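Local structure of 1-acyl-sn-glycerol-3-phosphate acyltransferase (Thermotoga maritima, 5KYM) at residues E50-G53 against T58-F61; V153-T158 against L166-D171; S187-Y192 against E240-W245. The protein catalyses transfer of an acyl group to 1-acyl-sn-glycerol 3-phosphate, probably within the membrane bilayer, to give phosphatidic acid. All coordinates share one frame; numbering follows the deposited sequence.

Overall arrangement
Contact 1 lies within one element, helix 38-59, where two buried aromatic side chains meet beside bound nonane and lipid. Contacts 2 and 3, in the alpha/beta part of the chain, are partly buried, with exposed lysines at their margins. Contact 2 folds one loop back on itself, between strand 151-153 and helix 174-177, and contact 3 sets the end of strand 183-189 against the end of helix 223-243. Contacts 1 and 2 are on opposite sides of the chain's centre, about 27 Å between centres. Chemistry follows place: purely apolar in contact 1, hydrogen bonds around a proline-phenylalanine pair in contact 2, and in contact 3 a buried leucine giving way to an exposed lysine.

Contact 1: residues E50-G53 against T58-F61. With DD9 (nonane), chain F.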
loop_
_atom_site.group_PDB
_atom_site.type_symbol
_atom_site.label_atom_id
_atom_site.label_comp_id
_atom_site.label_asym_id
_atom_site.label_seq_id
_atom_site.Cartn_x
_atom_site.Cartn_y
_atom_site.Cartn_z
ATOM N N GLU A 50 -3.860 -10.325 2.250
ATOM C CA GLU A 50 -3.061 -10.433 1.055
ATOM C C GLU A 50 -3.992 -10.927 -0.110
ATOM O O GLU A 50 -4.001 -10.355 -1.200
ATOM C CB GLU A 50 -1.873 -11.336 1.345
ATOM C CG GLU A 50 -1.119 -11.818 0.106
ATOM C CD GLU A 50 0.058 -12.714 0.404
ATOM O OE1 GLU A 50 -0.040 -13.519 1.328
ATOM O OE2 GLU A 50 1.094 -12.645 -0.293
ATOM N N LYS A 51 -4.817 -11.941 0.156
ATOM C CA LYS A 51 -5.705 -12.465 -0.869
ATOM C C LYS A 51 -6.661 -11.385 -1.321
ATOM O O LYS A 51 -6.992 -11.307 -2.463
ATOM C CB LYS A 51 -6.462 -13.682 -0.379
ATOM C CG LYS A 51 -5.514 -14.837 -0.065
ATOM C CD LYS A 51 -6.065 -15.846 0.960
ATOM C CE LYS A 51 -6.988 -16.837 0.305
ATOM N NZ LYS A 51 -8.157 -17.192 1.105
ATOM N N PHE A 52 -7.105 -10.532 -0.419
ATOM C CA PHE A 52 -7.971 -9.410 -0.786
ATOM C C PHE A 52 -7.252 -8.458 -1.739
ATOM O O PHE A 52 -7.781 -8.085 -2.805
ATOM C CB PHE A 52 -8.501 -8.686 0.448
ATOM C CG PHE A 52 -9.124 -7.375 0.137
ATOM C CD1 PHE A 52 -10.403 -7.314 -0.425
ATOM C CD2 PHE A 52 -8.441 -6.170 0.375
ATOM C CE1 PHE A 52 -10.942 -6.057 -0.748
ATOM C CE2 PHE A 52 -9.012 -4.943 0.070
ATOM C CZ PHE A 52 -10.250 -4.887 -0.486
ATOM N N GLY A 53 -6.044 -8.083 -1.358
ATOM C CA GLY A 53 -5.230 -7.213 -2.217
ATOM C C GLY A 53 -5.264 -7.693 -3.669
ATOM O O GLY A 53 -5.595 -6.952 -4.588
ATOM N N THR A 58 -8.665 -8.541 -9.576
ATOM C CA THR A 58 -9.445 -9.434 -10.451
ATOM C C THR A 58 -10.861 -8.937 -10.586
ATOM O O THR A 58 -11.392 -8.915 -11.678
ATOM C CB THR A 58 -9.451 -10.905 -10.053
ATOM O OG1 THR A 58 -10.437 -11.118 -9.070
ATOM C CG2 THR A 58 -8.140 -11.366 -9.559
ATOM N N TRP A 59 -11.454 -8.450 -9.511
ATOM C CA TRP A 59 -12.752 -7.818 -9.650
ATOM C C TRP A 59 -12.800 -6.653 -10.680
ATOM O O TRP A 59 -13.861 -6.291 -11.176
ATOM C CB TRP A 59 -13.244 -7.345 -8.305
ATOM C CG TRP A 59 -13.212 -8.358 -7.311
ATOM C CD1 TRP A 59 -13.322 -9.679 -7.489
ATOM C CD2 TRP A 59 -13.096 -8.159 -5.921
ATOM N NE1 TRP A 59 -13.248 -10.352 -6.288
ATOM C CE2 TRP A 59 -13.136 -9.421 -5.304
ATOM C CE3 TRP A 59 -12.958 -7.026 -5.121
ATOM C CZ2 TRP A 59 -13.048 -9.580 -3.920
ATOM C CZ3 TRP A 59 -12.861 -7.179 -3.746
ATOM C CH2 TRP A 59 -12.894 -8.431 -3.158
ATOM N N LEU A 60 -11.650 -6.033 -10.931
ATOM C CA LEU A 60 -11.498 -4.980 -11.960
ATOM C C LEU A 60 -11.008 -5.493 -13.324
ATOM O O LEU A 60 -10.819 -4.696 -14.263
ATOM C CB LEU A 60 -10.583 -3.848 -11.438
ATOM C CG LEU A 60 -11.151 -3.187 -10.179
ATOM C CD1 LEU A 60 -10.147 -2.324 -9.478
ATOM C CD2 LEU A 60 -12.356 -2.353 -10.510
ATOM N N PHE A 61 -10.853 -6.802 -13.470
ATOM C CA PHE A 61 -10.329 -7.359 -14.737
ATOM C C PHE A 61 -9.057 -6.609 -15.165
ATOM O O PHE A 61 -8.919 -6.219 -16.329
ATOM C CB PHE A 61 -11.409 -7.317 -15.854
ATOM C CG PHE A 61 -12.720 -7.945 -15.427
ATOM C CD1 PHE A 61 -12.894 -9.303 -15.486
ATOM C CD2 PHE A 61 -13.744 -7.172 -14.886
ATOM C CE1 PHE A 61 -14.031 -9.896 -15.012
ATOM C CE2 PHE A 61 -14.900 -7.735 -14.411
ATOM C CZ PHE A 61 -15.032 -9.102 -14.458
HETATM C C1 DD9 F . -10.974 -11.002 4.130
HETATM C C2 DD9 F . -10.487 -9.741 4.823
HETATM C C3 DD9 F . -10.246 -8.672 3.778
HETATM C C4 DD9 F . -9.831 -7.378 4.458
HETATM C C5 DD9 F . -9.231 -6.414 3.430
HETATM C C6 DD9 F . -8.642 -5.223 4.176
HETATM C C7 DD9 F . -8.406 -3.960 3.348
HETATM C C8 DD9 F . -7.701 -2.936 4.265
HETATM C C9 DD9 F . -7.894 -1.496 3.772
#
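F52 and W59, two turns apart on helix 38-59, bring the rims of their rings together along one side of the helix. Before F52 the segment carries charge: E50 has a long, weak ion pair with K54, and K51 a salt bridge with E48. F52 is buried, its ring beside the nonane. Its CG stands anti to the backbone N (chi1 167°), which swings the ring between W59 and the nonane. On the W59 flank CE1 of F52 lies 3.7 Å from CZ3 of W59, and CD1 of F52 is 3.9 Å from CH2 of W59, both at the far end of the indole's six-membered ring. The centroids of the F52 ring and this six-membered ring are 5.9 Å apart and their planes inclined at 61°; the rings meet rim to rim, neither over the other's face. Over one face of F52 runs the alkyl chain, with nonane C5 above the ring and C7 3.5 Å from CE2 of F52. Helix 2-34 meets the pair, I21 against F52 and I16 against W59, while Y20 packs edge-to-face with W59. With an alanine here, the indole rim and the nonane chain would probably lose the ring that separates them. The contact is wholly apolar, consistent with a two-helix element placed among lipid chains, where W59 also touches a bound phosphatidylcholine.

Contact 2: residues V153-T158 against L166-D171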
loop_
_atom_site.group_PDB
_atom_site.type_symbol
_atom_site.label_atom_id
_atom_site.label_comp_id
_atom_site.label_asym_id
_atom_site.label_seq_id
_atom_site.Cartn_x
_atom_site.Cartn_y
_atom_site.Cartn_z
ATOM N N VAL A 153 4.413 3.641 3.251
ATOM C CA VAL A 153 4.528 5.094 3.421
ATOM C C VAL A 153 4.552 5.753 2.013
ATOM O O VAL A 153 5.201 5.230 1.111
ATOM C CB VAL A 153 5.794 5.333 4.295
ATOM C CG1 VAL A 153 6.469 6.668 4.052
ATOM C CG2 VAL A 153 5.449 5.150 5.760
ATOM N N PHE A 154 3.791 6.843 1.822
ATOM C CA PHE A 154 3.711 7.533 0.545
ATOM C C PHE A 154 4.318 8.903 0.693
ATOM O O PHE A 154 3.614 9.863 0.880
ATOM C CB PHE A 154 2.252 7.614 0.072
ATOM C CG PHE A 154 1.658 6.286 -0.268
ATOM C CD1 PHE A 154 2.105 5.562 -1.339
ATOM C CD2 PHE A 154 0.605 5.824 0.398
ATOM C CE1 PHE A 154 1.548 4.323 -1.646
ATOM C CE2 PHE A 154 0.008 4.588 0.098
ATOM C CZ PHE A 154 0.487 3.831 -0.921
ATOM N N PRO A 155 5.641 9.012 0.657
ATOM C CA PRO A 155 6.291 10.253 0.997
ATOM C C PRO A 155 5.788 11.522 0.255
ATOM O O PRO A 155 6.018 12.621 0.758
ATOM C CB PRO A 155 7.775 10.030 0.581
ATOM C CG PRO A 155 7.945 8.644 0.246
ATOM C CD PRO A 155 6.568 8.097 -0.015
ATOM N N GLU A 156 5.167 11.376 -0.935
ATOM C CA GLU A 156 4.642 12.533 -1.676
ATOM C C GLU A 156 3.525 13.216 -0.846
ATOM O O GLU A 156 3.255 14.416 -1.011
ATOM C CB GLU A 156 4.145 12.206 -3.105
ATOM C CG GLU A 156 4.405 10.787 -3.741
ATOM C CD GLU A 156 4.265 10.832 -5.254
ATOM O OE1 GLU A 156 3.609 9.954 -5.879
ATOM O OE2 GLU A 156 4.823 11.778 -5.822
ATOM N N GLY A 157 2.891 12.445 0.031
ATOM C CA GLY A 157 1.896 12.951 0.954
ATOM C C GLY A 157 0.496 13.147 0.385
ATOM O O GLY A 157 -0.374 13.670 1.023
ATOM N N THR A 158 0.272 12.680 -0.825
ATOM C CA THR A 158 -0.947 12.905 -1.582
ATOM C C THR A 158 -0.800 12.091 -2.853
ATOM O O THR A 158 0.311 11.783 -3.280
ATOM C CB THR A 158 -1.124 14.394 -1.947
ATOM O OG1 THR A 158 -2.282 14.551 -2.761
ATOM C CG2 THR A 158 0.001 14.935 -2.763
ATOM N N LEU A 166 5.417 13.489 -7.703
ATOM C CA LEU A 166 5.657 14.743 -7.051
ATOM C C LEU A 166 6.916 14.640 -6.211
ATOM O O LEU A 166 7.490 13.564 -6.048
ATOM C CB LEU A 166 4.479 15.078 -6.165
ATOM C CG LEU A 166 3.091 15.101 -6.855
ATOM C CD1 LEU A 166 1.988 14.918 -5.813
ATOM C CD2 LEU A 166 2.853 16.310 -7.745
ATOM N N SER A 167 7.364 15.778 -5.687
ATOM C CA SER A 167 8.529 15.815 -4.788
ATOM C C SER A 167 8.241 15.097 -3.505
ATOM O O SER A 167 7.135 15.197 -3.021
ATOM C CB SER A 167 8.940 17.253 -4.465
ATOM O OG SER A 167 9.688 17.795 -5.522
ATOM N N PHE A 168 9.208 14.405 -2.928
ATOM C CA PHE A 168 8.990 13.775 -1.616
ATOM C C PHE A 168 8.991 14.918 -0.596
ATOM O O PHE A 168 9.928 15.684 -0.557
ATOM C CB PHE A 168 10.071 12.697 -1.329
ATOM C CG PHE A 168 9.891 11.371 -2.095
ATOM C CD1 PHE A 168 9.062 11.234 -3.206
ATOM C CD2 PHE A 168 10.530 10.231 -1.646
ATOM C CE1 PHE A 168 8.889 10.015 -3.848
ATOM C CE2 PHE A 168 10.371 9.015 -2.278
ATOM C CZ PHE A 168 9.586 8.931 -3.412
ATOM N N LYS A 169 7.923 15.076 0.175
ATOM C CA LYS A 169 7.837 16.133 1.184
ATOM C C LYS A 169 9.081 16.047 2.112
ATOM O O LYS A 169 9.613 14.976 2.379
ATOM C CB LYS A 169 6.491 16.070 1.984
ATOM C CG LYS A 169 5.158 16.357 1.241
ATOM C CD LYS A 169 5.181 17.571 0.243
ATOM C CE LYS A 169 4.097 17.517 -0.871
ATOM N NZ LYS A 169 4.284 16.590 -2.096
ATOM N N LYS A 170 9.575 17.198 2.559
ATOM C CA LYS A 170 10.714 17.286 3.492
ATOM C C LYS A 170 10.352 16.563 4.789
ATOM O O LYS A 170 9.231 16.595 5.242
ATOM C CB LYS A 170 11.103 18.781 3.722
ATOM C CG LYS A 170 12.207 19.117 4.745
ATOM C CD LYS A 170 11.760 20.266 5.677
ATOM C CE LYS A 170 12.902 21.062 6.308
ATOM N NZ LYS A 170 13.864 20.154 6.990
ATOM N N ASP A 171 11.331 15.901 5.363
ATOM C CA ASP A 171 11.195 15.033 6.557
ATOM C C ASP A 171 10.308 13.808 6.345
ATOM O O ASP A 171 9.917 13.183 7.333
ATOM C CB ASP A 171 10.759 15.818 7.827
ATOM C CG ASP A 171 11.758 16.942 8.225
ATOM O OD1 ASP A 171 13.006 16.822 8.030
ATOM O OD2 ASP A 171 11.285 17.966 8.767
#
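Segment 166-171 holds E156 twice, at its carbonyl O and at carboxylate OE2. OE2 of E156 accepts the backbone N-H of L166 at 2.6 Å, met nearly along the C-O axis though the bond is bent (133° at the hydrogen), while OE1 takes the backbone N of H84. The carbonyl is satisfied by a lysine: NZ of K169 lies 2.6 Å from O of E156, in the carbonyl plane and on a lone pair. The K169 chain reaches this point by bending at chi2 (-43°) and again at chi4, which also leaves NZ a weak bond to O of S167. The backbone N of K169 goes to O of P155 at 3.2 Å, from 41° above that carbonyl plane. Within 153-158, N of G157 bonds to O of F154 at 2.8 Å, closing a type I turn, and the hydroxyl of T158 pairs with K197. The apolar side is carried by P155, whose CG sits 3.8 Å from the centroid of the F168 ring, over its face in a CH-pi contact; V81 touches both side chains. CG2 of T158 meets CD1 of L166 at 3.6 Å. E156, G157 and T158 open the EGTR motif of this acyltransferase family. The OE1 bond to N of H84 links this motif to HX4D, and the bond from L166 probably helps to fix the carboxylate that makes it.

Contact 3: residues S187-Y192 against E240-W245; sequences SIWGTY and ELKARW
W189 lays one face of its indole against K242, while its CB packs on L241. The inner half is tight: CB of W189 makes an apolar contact with CB of L241 at 3.7 Å, and methyl CD1 of L241 packs 3.5 Å from the backbone O of S187. L241 is buried here, with F208 and K210 of strand 207-211 also touching it. S187 keeps its hydroxyl for H212 and for O of V234. With CG anti to the backbone N (chi1 -174°), the indole is set beside the helix, and CA of K242 lies over its five-membered ring, 3.8 Å from the centroid and 19° off the normal. The lysine chain continues obliquely over the same face, CG of K242 at 3.7 Å from CZ2 of W189 and CE above CH2. This is the solvent side, for K242, unlike L241, is exposed. Past it the helix unwinds at R244, which makes salt bridges with E240 and E67. The contact thus seats the last turn of helix 223-243 on the sheet, where W189 bonds through its backbone with F208, and just before helix 191-194, whose H193 ring meets the indole.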
loop_
_atom_site.group_PDB
_atom_site.type_symbol
_atom_site.label_atom_id
_atom_site.label_comp_id
_atom_site.label_asym_id
_atom_site.label_seq_id
_atom_site.Cartn_x
_atom_site.Cartn_y
_atom_site.Cartn_z
ATOM N N SER A 187 7.952 1.057 -7.042
ATOM C CA SER A 187 7.417 1.954 -8.039
ATOM C C SER A 187 6.150 1.323 -8.588
ATOM O O SER A 187 6.143 0.134 -8.953
ATOM C CB SER A 187 8.401 2.114 -9.171
ATOM O OG SER A 187 9.693 2.453 -8.727
ATOM N N ILE A 188 5.083 2.119 -8.662
ATOM C CA ILE A 188 3.748 1.667 -9.076
ATOM C C ILE A 188 3.421 2.387 -10.372
ATOM O O ILE A 188 3.535 3.649 -10.438
ATOM C CB ILE A 188 2.708 2.118 -8.068
ATOM C CG1 ILE A 188 2.960 1.465 -6.696
ATOM C CG2 ILE A 188 1.299 1.796 -8.578
ATOM C CD1 ILE A 188 1.968 1.840 -5.594
ATOM N N TRP A 189 3.040 1.637 -11.413
ATOM C CA TRP A 189 2.507 2.272 -12.584
ATOM C C TRP A 189 1.288 1.608 -13.127
ATOM O O TRP A 189 1.310 0.436 -13.355
ATOM C CB TRP A 189 3.515 2.250 -13.675
ATOM C CG TRP A 189 3.007 3.045 -14.859
ATOM C CD1 TRP A 189 2.663 2.599 -16.061
ATOM C CD2 TRP A 189 2.790 4.454 -14.878
ATOM N NE1 TRP A 189 2.255 3.630 -16.853
ATOM C CE2 TRP A 189 2.306 4.789 -16.142
ATOM C CE3 TRP A 189 2.960 5.464 -13.918
ATOM C CZ2 TRP A 189 1.951 6.076 -16.491
ATOM C CZ3 TRP A 189 2.610 6.751 -14.260
ATOM C CH2 TRP A 189 2.102 7.046 -15.537
ATOM N N GLY A 190 0.242 2.381 -13.392
ATOM C CA GLY A 190 -1.049 1.884 -13.916
ATOM C C GLY A 190 -2.289 1.957 -13.001
ATOM O O GLY A 190 -3.387 1.889 -13.477
ATOM N N THR A 191 -2.118 2.073 -11.707
ATOM C CA THR A 191 -3.230 2.208 -10.853
ATOM C C THR A 191 -3.870 3.570 -11.119
ATOM O O THR A 191 -5.083 3.736 -10.921
ATOM C CB THR A 191 -2.869 2.090 -9.363
ATOM O OG1 THR A 191 -1.841 3.039 -9.003
ATOM C CG2 THR A 191 -2.416 0.765 -9.064
ATOM N N TYR A 192 -3.074 4.539 -11.561
ATOM C CA TYR A 192 -3.639 5.838 -11.968
ATOM C C TYR A 192 -4.639 5.778 -13.159
ATOM O O TYR A 192 -5.626 6.491 -13.158
ATOM C CB TYR A 192 -2.524 6.872 -12.216
ATOM C CG TYR A 192 -2.985 8.081 -12.955
ATOM C CD1 TYR A 192 -3.669 9.111 -12.303
ATOM C CD2 TYR A 192 -2.800 8.196 -14.310
ATOM C CE1 TYR A 192 -4.155 10.224 -12.984
ATOM C CE2 TYR A 192 -3.241 9.339 -14.992
ATOM C CZ TYR A 192 -3.906 10.332 -14.299
ATOM O OH TYR A 192 -4.342 11.432 -14.926
ATOM N N GLU A 240 10.640 3.663 -16.232
ATOM C CA GLU A 240 10.819 2.397 -16.935
ATOM C C GLU A 240 9.514 1.660 -17.146
ATOM O O GLU A 240 9.290 1.064 -18.206
ATOM C CB GLU A 240 11.732 1.475 -16.158
ATOM C CG GLU A 240 13.183 1.923 -16.206
ATOM C CD GLU A 240 14.121 1.032 -15.410
ATOM O OE1 GLU A 240 13.771 -0.166 -15.162
ATOM O OE2 GLU A 240 15.212 1.570 -15.064
ATOM N N LEU A 241 8.676 1.685 -16.116
ATOM C CA LEU A 241 7.354 1.094 -16.177
ATOM C C LEU A 241 6.399 1.814 -17.167
ATOM O O LEU A 241 5.713 1.181 -17.923
ATOM C CB LEU A 241 6.774 0.995 -14.785
ATOM C CG LEU A 241 7.475 0.014 -13.826
ATOM C CD1 LEU A 241 6.859 0.076 -12.420
ATOM C CD2 LEU A 241 7.348 -1.394 -14.301
ATOM N N LYS A 242 6.403 3.138 -17.186
ATOM C CA LYS A 242 5.596 3.965 -18.054
ATOM C C LYS A 242 5.897 3.637 -19.517
ATOM O O LYS A 242 5.033 3.835 -20.392
ATOM C CB LYS A 242 5.871 5.456 -17.778
ATOM C CG LYS A 242 4.965 6.433 -18.551
ATOM C CD LYS A 242 5.220 7.927 -18.323
ATOM C CE LYS A 242 4.796 8.303 -16.887
ATOM N NZ LYS A 242 4.544 9.714 -16.392
ATOM N N ALA A 243 7.109 3.197 -19.822
ATOM C CA ALA A 243 7.608 3.154 -21.190
ATOM C C ALA A 243 7.618 1.752 -21.754
ATOM O O ALA A 243 7.484 1.601 -22.965
ATOM C CB ALA A 243 9.000 3.748 -21.251
ATOM N N ARG A 244 7.737 0.729 -20.890
ATOM C CA ARG A 244 7.740 -0.646 -21.335
ATOM C C ARG A 244 6.497 -0.973 -22.078
ATOM O O ARG A 244 5.432 -0.880 -21.529
ATOM C CB ARG A 244 7.796 -1.597 -20.182
ATOM C CG ARG A 244 9.225 -1.909 -19.808
ATOM C CD ARG A 244 9.296 -2.942 -18.699
ATOM N NE ARG A 244 10.559 -2.709 -17.965
ATOM C CZ ARG A 244 10.716 -2.893 -16.662
ATOM N NH1 ARG A 244 9.668 -3.340 -15.942
ATOM N NH2 ARG A 244 11.909 -2.624 -16.077
ATOM N N TRP A 245 6.650 -1.352 -23.331
ATOM C CA TRP A 245 5.633 -2.091 -24.066
ATOM C C TRP A 245 5.611 -3.549 -23.618
ATOM O O TRP A 245 6.647 -4.174 -23.413
ATOM C CB TRP A 245 5.908 -2.059 -25.594
ATOM C CG TRP A 245 4.892 -2.785 -26.389
ATOM C CD1 TRP A 245 3.689 -2.294 -26.856
ATOM C CD2 TRP A 245 4.953 -4.159 -26.763
ATOM N NE1 TRP A 245 3.017 -3.293 -27.527
ATOM C CE2 TRP A 245 3.751 -4.451 -27.469
ATOM C CE3 TRP A 245 5.908 -5.180 -26.574
ATOM C CZ2 TRP A 245 3.464 -5.731 -27.971
ATOM C CZ3 TRP A 245 5.640 -6.485 -27.099
ATOM C CH2 TRP A 245 4.414 -6.736 -27.779
#